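Local coordinates for protein 401aa long hypothetical glucose-1-phosphate thymidylyltransferase (PDB 2GGO) that probably works as a bifunctional nucleotidylyltransferase and acetyltransferase, making UDP-N-acetylglucosamine and UDP-N-acetylgalactosamine, at residues Leu155-Ala158 against Gly159-Leu163; Trp213-Ile216 against Asp217-Trp221; Arg13-Pro16 against Ile17-Thr20; Lys56-Glu59 against Tyr60-Lys64. All coordinates share one frame; numbering follows the deposited sequence.

Contact 1 of 4, residues Leu155-Ala158 against Gly159-Leu163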
# COMPACT_ATOMS: atom_id res chain seq x y z
N LEU A 155 -12.85 5.10 17.46
CA LEU A 155 -12.41 6.20 16.61
C LEU A 155 -10.90 6.38 16.65
O LEU A 155 -10.33 6.71 17.68
CB LEU A 155 -13.06 7.52 17.03
CG LEU A 155 -14.14 8.20 16.18
CD1 LEU A 155 -13.92 9.68 16.29
CD2 LEU A 155 -14.16 7.78 14.72
N ILE A 156 -10.27 6.19 15.49
CA ILE A 156 -8.84 6.44 15.36
C ILE A 156 -8.55 7.63 14.42
O ILE A 156 -9.41 8.04 13.64
CB ILE A 156 -8.06 5.12 14.97
CG1 ILE A 156 -8.47 4.60 13.59
CG2 ILE A 156 -8.25 4.01 16.04
CD1 ILE A 156 -7.37 4.65 12.59
N ASN A 157 -7.34 8.18 14.53
CA ASN A 157 -6.89 9.20 13.60
C ASN A 157 -6.73 8.64 12.18
O ASN A 157 -5.81 7.88 11.92
CB ASN A 157 -5.57 9.79 14.10
CG ASN A 157 -5.01 10.88 13.17
OD1 ASN A 157 -5.68 11.33 12.24
ND2 ASN A 157 -3.79 11.30 13.44
N ALA A 158 -7.64 9.01 11.27
CA ALA A 158 -7.61 8.56 9.87
C ALA A 158 -6.47 9.18 9.02
O ALA A 158 -6.31 8.81 7.86
CB ALA A 158 -8.94 8.81 9.19
N GLY A 159 -5.70 10.11 9.61
CA GLY A 159 -4.58 10.80 8.94
C GLY A 159 -4.91 11.72 7.77
O GLY A 159 -4.06 11.91 6.89
N ILE A 160 -6.14 12.26 7.74
CA ILE A 160 -6.57 13.34 6.82
C ILE A 160 -6.90 14.65 7.59
O ILE A 160 -7.87 14.74 8.33
CB ILE A 160 -7.81 12.92 6.00
CG1 ILE A 160 -7.49 11.69 5.15
CG2 ILE A 160 -8.31 14.09 5.11
CD1 ILE A 160 -8.69 10.91 4.74
N TYR A 161 -6.05 15.65 7.42
CA TYR A 161 -6.15 16.88 8.19
C TYR A 161 -6.51 18.06 7.32
O TYR A 161 -6.07 18.13 6.19
CB TYR A 161 -4.79 17.20 8.82
CG TYR A 161 -4.23 16.13 9.71
CD1 TYR A 161 -2.86 15.96 9.83
CD2 TYR A 161 -5.07 15.27 10.43
CE1 TYR A 161 -2.32 14.97 10.66
CE2 TYR A 161 -4.54 14.26 11.26
CZ TYR A 161 -3.16 14.13 11.39
OH TYR A 161 -2.62 13.15 12.22
N LYS A 162 -7.27 18.99 7.88
CA LYS A 162 -7.44 20.32 7.28
C LYS A 162 -7.03 21.30 8.38
O LYS A 162 -7.77 21.52 9.36
CB LYS A 162 -8.89 20.54 6.84
CG LYS A 162 -9.14 21.56 5.77
CD LYS A 162 -8.95 23.00 6.24
CE LYS A 162 -9.99 23.42 7.28
NZ LYS A 162 -9.93 24.86 7.74
N LEU A 163 -5.84 21.88 8.23
CA LEU A 163 -5.22 22.64 9.29
C LEU A 163 -4.94 24.05 8.80
O LEU A 163 -4.58 24.25 7.63
CB LEU A 163 -3.91 21.98 9.77
CG LEU A 163 -3.95 20.53 10.29
CD1 LEU A 163 -2.56 20.03 10.51
CD2 LEU A 163 -4.78 20.36 11.55

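Contact 2 of 4, residues Trp213-Ile216 against Asp217-Trp221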
# COMPACT_ATOMS: atom_id res chain seq x y z
N TRP A 213 1.31 -7.48 3.59
CA TRP A 213 0.05 -8.10 3.26
C TRP A 213 -1.08 -7.15 2.99
O TRP A 213 -2.02 -7.55 2.31
CB TRP A 213 -0.36 -9.17 4.26
CG TRP A 213 -0.41 -8.72 5.61
CD1 TRP A 213 -1.49 -8.24 6.24
CD2 TRP A 213 0.68 -8.67 6.58
NE1 TRP A 213 -1.17 -7.85 7.54
CE2 TRP A 213 0.15 -8.15 7.77
CE3 TRP A 213 2.04 -9.01 6.54
CZ2 TRP A 213 0.92 -7.96 8.91
CZ3 TRP A 213 2.80 -8.83 7.69
CH2 TRP A 213 2.24 -8.32 8.85
N ASN A 214 -1.02 -5.90 3.50
CA ASN A 214 -2.05 -4.89 3.18
C ASN A 214 -2.10 -4.53 1.73
O ASN A 214 -3.12 -4.10 1.26
CB ASN A 214 -1.96 -3.61 4.00
CG ASN A 214 -1.99 -3.86 5.51
OD1 ASN A 214 -2.81 -4.62 6.04
ND2 ASN A 214 -1.13 -3.16 6.22
N ILE A 215 -1.03 -4.74 0.98
CA ILE A 215 -1.11 -4.64 -0.48
C ILE A 215 -2.15 -5.61 -1.08
O ILE A 215 -2.86 -5.30 -2.05
CB ILE A 215 0.29 -4.83 -1.13
CG1 ILE A 215 1.33 -3.93 -0.46
CG2 ILE A 215 0.22 -4.65 -2.66
CD1 ILE A 215 2.69 -3.83 -1.20
N ILE A 216 -2.22 -6.81 -0.49
CA ILE A 216 -3.29 -7.76 -0.85
C ILE A 216 -4.66 -7.22 -0.40
O ILE A 216 -5.56 -7.10 -1.18
CB ILE A 216 -3.04 -9.21 -0.34
CG1 ILE A 216 -1.64 -9.71 -0.80
CG2 ILE A 216 -4.03 -10.10 -1.02
CD1 ILE A 216 -0.99 -10.93 -0.01
N ASP A 217 -4.81 -6.91 0.87
CA ASP A 217 -5.98 -6.21 1.37
C ASP A 217 -6.52 -5.15 0.38
O ASP A 217 -7.60 -5.34 -0.21
CB ASP A 217 -5.63 -5.57 2.73
CG ASP A 217 -5.26 -6.59 3.76
OD1 ASP A 217 -5.52 -7.78 3.50
OD2 ASP A 217 -4.69 -6.24 4.83
N VAL A 218 -5.79 -4.07 0.11
CA VAL A 218 -6.43 -3.02 -0.75
C VAL A 218 -6.71 -3.43 -2.19
O VAL A 218 -7.66 -2.94 -2.86
CB VAL A 218 -5.69 -1.63 -0.72
CG1 VAL A 218 -5.62 -1.14 0.69
CG2 VAL A 218 -4.29 -1.80 -1.22
N ASN A 219 -5.90 -4.32 -2.72
CA ASN A 219 -6.07 -4.68 -4.12
C ASN A 219 -7.27 -5.56 -4.19
O ASN A 219 -8.01 -5.50 -5.18
CB ASN A 219 -4.82 -5.45 -4.60
CG ASN A 219 -3.88 -4.61 -5.37
OD1 ASN A 219 -4.06 -4.39 -6.55
ND2 ASN A 219 -2.84 -4.14 -4.72
N LYS A 220 -7.52 -6.34 -3.13
CA LYS A 220 -8.75 -7.16 -3.10
C LYS A 220 -9.96 -6.25 -3.04
O LYS A 220 -10.85 -6.32 -3.88
CB LYS A 220 -8.74 -8.09 -1.91
CG LYS A 220 -7.89 -9.36 -2.09
CD LYS A 220 -7.99 -10.16 -0.86
CE LYS A 220 -9.33 -10.92 -0.83
NZ LYS A 220 -9.25 -11.71 0.41
N TRP A 221 -9.96 -5.33 -2.07
CA TRP A 221 -11.03 -4.32 -2.04
C TRP A 221 -11.30 -3.65 -3.40
O TRP A 221 -12.42 -3.62 -3.91
CB TRP A 221 -10.75 -3.27 -0.98
CG TRP A 221 -12.00 -2.45 -0.76
CD1 TRP A 221 -13.02 -2.74 0.10
CD2 TRP A 221 -12.38 -1.25 -1.45
NE1 TRP A 221 -14.01 -1.78 -0.01
CE2 TRP A 221 -13.64 -0.87 -0.96
CE3 TRP A 221 -11.76 -0.46 -2.43
CZ2 TRP A 221 -14.29 0.30 -1.40
CZ3 TRP A 221 -12.40 0.66 -2.88
CH2 TRP A 221 -13.66 1.03 -2.37

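Contact 3 of 4, residues Arg13-Pro16 against Ile17-Thr20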
# COMPACT_ATOMS: atom_id res chain seq x y z
N ARG A 13 8.70 -0.80 6.58
CA ARG A 13 7.68 -1.77 6.86
C ARG A 13 7.15 -2.43 5.61
O ARG A 13 6.59 -3.52 5.68
CB ARG A 13 6.53 -1.14 7.63
CG ARG A 13 6.79 -1.06 9.15
CD ARG A 13 5.75 -0.14 9.80
NE ARG A 13 5.81 1.22 9.22
CZ ARG A 13 4.84 1.82 8.53
NH1 ARG A 13 3.67 1.23 8.33
NH2 ARG A 13 5.04 3.05 8.06
N LEU A 14 7.35 -1.80 4.46
CA LEU A 14 6.80 -2.35 3.20
C LEU A 14 7.88 -3.05 2.32
O LEU A 14 7.65 -3.41 1.20
CB LEU A 14 6.06 -1.27 2.43
CG LEU A 14 4.64 -1.57 1.96
CD1 LEU A 14 3.82 -2.29 3.01
CD2 LEU A 14 3.88 -0.28 1.49
N GLU A 15 9.08 -3.19 2.85
CA GLU A 15 10.06 -4.05 2.18
C GLU A 15 9.54 -5.48 1.95
O GLU A 15 8.75 -5.99 2.71
CB GLU A 15 11.31 -4.07 3.00
CG GLU A 15 11.88 -2.67 3.01
CD GLU A 15 13.13 -2.57 3.84
OE1 GLU A 15 13.60 -3.61 4.32
OE2 GLU A 15 13.64 -1.44 4.01
N PRO A 16 9.99 -6.14 0.88
CA PRO A 16 10.90 -5.72 -0.13
C PRO A 16 10.28 -4.90 -1.24
O PRO A 16 10.99 -4.53 -2.15
CB PRO A 16 11.41 -7.07 -0.69
CG PRO A 16 10.28 -7.97 -0.53
CD PRO A 16 9.53 -7.52 0.67
N ILE A 17 8.97 -4.66 -1.23
CA ILE A 17 8.38 -3.89 -2.32
C ILE A 17 9.05 -2.51 -2.44
O ILE A 17 9.21 -2.00 -3.55
CB ILE A 17 6.86 -3.71 -2.16
CG1 ILE A 17 6.09 -5.02 -2.37
CG2 ILE A 17 6.35 -2.59 -3.16
CD1 ILE A 17 6.76 -6.30 -1.77
N THR A 18 9.46 -1.94 -1.29
CA THR A 18 10.06 -0.59 -1.27
C THR A 18 11.56 -0.54 -1.54
O THR A 18 12.18 0.52 -1.48
CB THR A 18 9.78 0.17 0.06
OG1 THR A 18 10.12 -0.68 1.15
CG2 THR A 18 8.34 0.54 0.15
N HIS A 19 12.16 -1.68 -1.88
CA HIS A 19 13.52 -1.66 -2.29
C HIS A 19 13.70 -0.95 -3.61
O HIS A 19 14.79 -0.46 -3.90
CB HIS A 19 14.02 -3.09 -2.43
CG HIS A 19 14.28 -3.76 -1.14
ND1 HIS A 19 14.51 -5.12 -1.06
CD2 HIS A 19 14.39 -3.29 0.12
CE1 HIS A 19 14.77 -5.44 0.19
NE2 HIS A 19 14.68 -4.36 0.93
N THR A 20 12.67 -0.94 -4.45
CA THR A 20 12.82 -0.37 -5.76
C THR A 20 11.83 0.78 -6.09
O THR A 20 11.95 1.41 -7.15
CB THR A 20 12.66 -1.42 -6.82
OG1 THR A 20 11.37 -1.96 -6.67
CG2 THR A 20 13.75 -2.54 -6.66
O HOH W 1 13.05 0.57 2.37
O HOH W 2 11.27 -4.25 -4.96

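Contact 4 of 4, residues Lys56-Glu59 against Tyr60-Lys64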
# COMPACT_ATOMS: atom_id res chain seq x y z
N LYS A 56 16.54 11.13 -1.29
CA LYS A 56 16.67 9.83 -2.00
C LYS A 56 15.60 9.67 -3.07
O LYS A 56 15.92 9.26 -4.19
CB LYS A 56 16.63 8.61 -1.05
CG LYS A 56 15.97 8.85 0.34
CD LYS A 56 15.80 7.59 1.25
CE LYS A 56 14.44 6.85 1.06
NZ LYS A 56 13.34 7.32 1.99
N ASN A 57 14.35 10.00 -2.73
CA ASN A 57 13.19 9.71 -3.59
C ASN A 57 12.73 10.86 -4.51
O ASN A 57 11.86 10.68 -5.36
CB ASN A 57 12.01 9.15 -2.77
CG ASN A 57 12.36 7.83 -2.06
OD1 ASN A 57 13.33 7.15 -2.41
ND2 ASN A 57 11.56 7.47 -1.05
N LYS A 58 13.34 12.03 -4.34
CA LYS A 58 13.02 13.24 -5.12
C LYS A 58 12.95 13.05 -6.64
O LYS A 58 12.08 13.60 -7.30
CB LYS A 58 14.05 14.34 -4.77
CG LYS A 58 14.14 15.51 -5.73
CD LYS A 58 15.61 16.05 -5.84
CE LYS A 58 16.67 14.96 -6.29
NZ LYS A 58 16.85 14.74 -7.77
N GLU A 59 13.90 12.30 -7.17
CA GLU A 59 14.05 12.14 -8.62
C GLU A 59 12.93 11.29 -9.22
O GLU A 59 12.40 11.60 -10.30
CB GLU A 59 15.40 11.47 -8.94
CG GLU A 59 15.64 11.29 -10.47
CD GLU A 59 15.91 9.82 -10.91
OE1 GLU A 59 16.83 9.62 -11.73
OE2 GLU A 59 15.19 8.88 -10.48
N TYR A 60 12.64 10.20 -8.50
CA TYR A 60 11.59 9.25 -8.85
C TYR A 60 10.21 9.92 -9.01
O TYR A 60 9.53 9.73 -10.04
CB TYR A 60 11.55 8.14 -7.78
CG TYR A 60 10.80 6.90 -8.21
CD1 TYR A 60 11.46 5.76 -8.65
CD2 TYR A 60 9.41 6.88 -8.21
CE1 TYR A 60 10.75 4.65 -9.06
CE2 TYR A 60 8.71 5.79 -8.62
CZ TYR A 60 9.38 4.67 -9.03
OH TYR A 60 8.62 3.59 -9.43
N PHE A 61 9.83 10.70 -8.00
CA PHE A 61 8.55 11.42 -7.99
C PHE A 61 8.46 12.41 -9.14
O PHE A 61 7.50 12.43 -9.88
CB PHE A 61 8.33 12.13 -6.66
CG PHE A 61 7.92 11.22 -5.53
CD1 PHE A 61 6.58 11.06 -5.20
CD2 PHE A 61 8.88 10.52 -4.80
CE1 PHE A 61 6.19 10.24 -4.15
CE2 PHE A 61 8.52 9.70 -3.72
CZ PHE A 61 7.17 9.53 -3.40
N GLU A 62 9.50 13.23 -9.28
CA GLU A 62 9.56 14.18 -10.38
C GLU A 62 9.35 13.48 -11.70
O GLU A 62 8.60 13.95 -12.53
CB GLU A 62 10.86 14.98 -10.35
CG GLU A 62 10.64 16.49 -10.15
CD GLU A 62 11.75 17.17 -9.32
OE1 GLU A 62 12.70 16.47 -8.85
OE2 GLU A 62 11.66 18.42 -9.11
N LYS A 63 10.00 12.33 -11.89
CA LYS A 63 9.93 11.62 -13.16
C LYS A 63 8.55 11.07 -13.48
O LYS A 63 8.13 11.10 -14.63
CB LYS A 63 11.00 10.52 -13.22
CG LYS A 63 12.34 11.10 -13.65
CD LYS A 63 13.56 10.28 -13.18
CE LYS A 63 14.83 10.69 -13.97
NZ LYS A 63 14.93 10.06 -15.34
N LYS A 64 7.84 10.60 -12.44
CA LYS A 64 6.53 9.94 -12.58
C LYS A 64 5.30 10.88 -12.52
O LYS A 64 4.31 10.65 -13.21
CB LYS A 64 6.41 8.81 -11.56
CG LYS A 64 7.28 7.59 -11.84
CD LYS A 64 6.62 6.61 -12.81
CE LYS A 64 5.92 5.46 -12.07
NZ LYS A 64 4.50 5.20 -12.58

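Contact 1 of 4, residues Leu155-Ala158 against Gly159-Leu163
Asn157 and Tyr161 meet at a corner in the chain, their side chains crossing at about a right angle while their flat groups stay nearly coplanar, the amide and ring planes only 24° apart. The amide thus comes at the edge of the phenol rather than over a face: Asn157 ND2 donates to Tyr161 OH in a short hydrogen bond of 2.5 Å, almost straight and lying in the amide plane. Alongside it, Asn157 OD1 rests 3.3 Å from Tyr161 CE2. The same oxygen accepts the N-H of Gly159 at 2.9 Å, closing an Asx turn in which the donor sits above the carbonyl plane. A chi1 of 180° puts CG beside the carbonyl carbon, leaning the amide along the chain toward Gly159 N and the phenol. Gly159 takes a positive phi (65°) where the strand turns its corner. Thr185 of helix 184-194 touches both Asn157 and Tyr161. Asn157 probably binds N-acetylglucosamine 1-phosphate, and Tyr97, another residue that probably binds it, lies beside Tyr161. The Gly159 N-H, which must donate, identifies OD1; ND2 is left to give its N-H to Tyr161 OH, and the two bonds together hold the amide's rotation at the sugar-phosphate site.

Contact 2 of 4, residues Trp213-Ile216 against Asp217-Trp221
Ile215 and Asn219 show how a side chain can add a second bond to one turn of an alpha-helix, here helix 212-225, the last helix of the nucleotidyltransferase part. Ile215 O receives the usual backbone N-H of Asn219 at 3.3 Å and also Asn219 ND2 at 2.9 Å, the two donors arriving from opposite faces of the carbonyl plane. The two side chains run side by side, which brings Ile215 CG2 against the amide nitrogen. This is the tight, buried part: Asn219 also gives ND2 to Pro27 O and takes the N-H of Leu29 on OD1, so the whole amide is spoken for, and Ile215 packs on Ile17. Next to it, Val218 N bonds to Asn214 O at 2.9 Å, and the valine leans with Asn214 and Asp217 on Met207.

The more open side carries Asp217, Lys220 and Trp221, all partly exposed. Asp217 lies beside Trp213, pointing the same way, with its carboxylate plane turned 76° to the indole and OD2 4.0 Å from CD1. Trp221 leaves the turn to stack on Tyr205. Lys220 bends at chi3 (78°), and its amine pairs with Glu297 and meets the ring of Tyr280, joining the helix to the beta-helix part. Lys220 N bonds to Ile216 O at 2.9 Å, its CB and CG lie against that oxygen, and Lys220 CD is 4.0 Å from Ile216 CG2.

Contact 3 of 4, residues Arg13-Pro16 against Ile17-Thr20
The imidazole of His19 has Pro16 on one face: Pro16 CA sits over the ring centre in a CH-pi contact, 3.9 Å from the centroid. Both belong to a beta-turn in a segment that begins at the arginine closing the Gly-x-Gly-x-Arg signature of sugar nucleotidyltransferases, Arg13, which probably binds the nucleoside triphosphate. Glu15 approaches the ring obliquely, its OE1 3.6 Å from His19 NE2 and its carboxylate turned 50° to the imidazole. Tyr395 adds an edge-to-face ring contact, and His19 ND1 accepts the N-H of Ala379, so the histidine links this turn to the C-terminal hexapeptide-repeat part.

After a cis peptide, Pro16 to His19 form the turn, closed by His19 N to Pro16 O at 3.1 Å; a weak bond runs from Thr18 N to Leu14 O. Thr18 is set with OG1 between its backbone N and carbonyl carbon (chi1 50°), which directs the hydroxyl across Glu15 CG and into a bond with Gly11 O, back in the signature. Its methyl, CG2, meets Leu14 CB at 3.7 Å. One water donates to Glu15 OE2 and weakly to Thr18 OG1. A second donates to Pro16 O at 2.8 Å and to Thr20 OG1 at 2.9 Å.

Contact 4 of 4, residues Lys56-Glu59 against Tyr60-Lys64
Glu59 and Lys63 lie one turn apart on the outer surface of helix 58-64, the helix of a beta-alpha-beta unit between strands 48-53 and 69-72. From CB, Glu59 starts out away from the following turn, yet CG stands anti to the backbone N (chi1 -179°) and already meets Lys63 CD at 3.6 Å. A bend at chi2 (-123°) then lays the carboxylate against the lysine shaft, CD coming within 3.3 Å of Lys63 CD. At the tip the two oxygens part: OE1 touches Lys63 CE at 3.2 Å, whereas OE2 lies nearer Lys63 CD. The amine itself, Lys63 NZ, stays 4.1 Å from Glu59 OE1, beyond a salt bridge. Opposite charges thus probably attract here without a direct bond, and the contact is mostly carboxylate against methylene. Lys58 and Glu62 repeat the pattern more loosely, Glu62 OE1 approaching the lysine at CG. Beneath these pairs, Lys63 N to Glu59 O and Glu62 N to Lys58 O are ordinary helix bonds.

The inner side is carried by Phe61. Its ring turns an edge to the main chain of Asn57, where Phe61 CD2 comes 3.0 Å from Asn57 O, and packs on Ile70, Val51 and Val53 of the sheet and edge-to-face on Phe25. The bond from Phe61 N to Asn57 O is weak. Further along the ring, Phe61 CE2 rests 3.7 Å from Asn57 CB.

How the contacts relate
From the N terminus the contacts come in series, and none nests in or crosses another, since each closes only a short turn of continuous chain. Contact 3 lies in the loop between strands 2-6 and 27-28, starting at the signature arginine, contact 4 lies along helix 58-64, between strands 48-53 and 69-72, contact 1 bends strand 155-164, and contact 2 lies in helix 212-225. Contact 3 is the hub: Ile17 CG1 packs on Ile215 CD1 of contact 2 at 3.8 Å, and Thr20 O meets Tyr60 CE1 of contact 4 at 3.9 Å. Contact 1 stands apart at the sugar-phosphate side, its nearest atoms about 12 Å from contacts 2 and 3. Contacts 2 and 3 face the beta-helix.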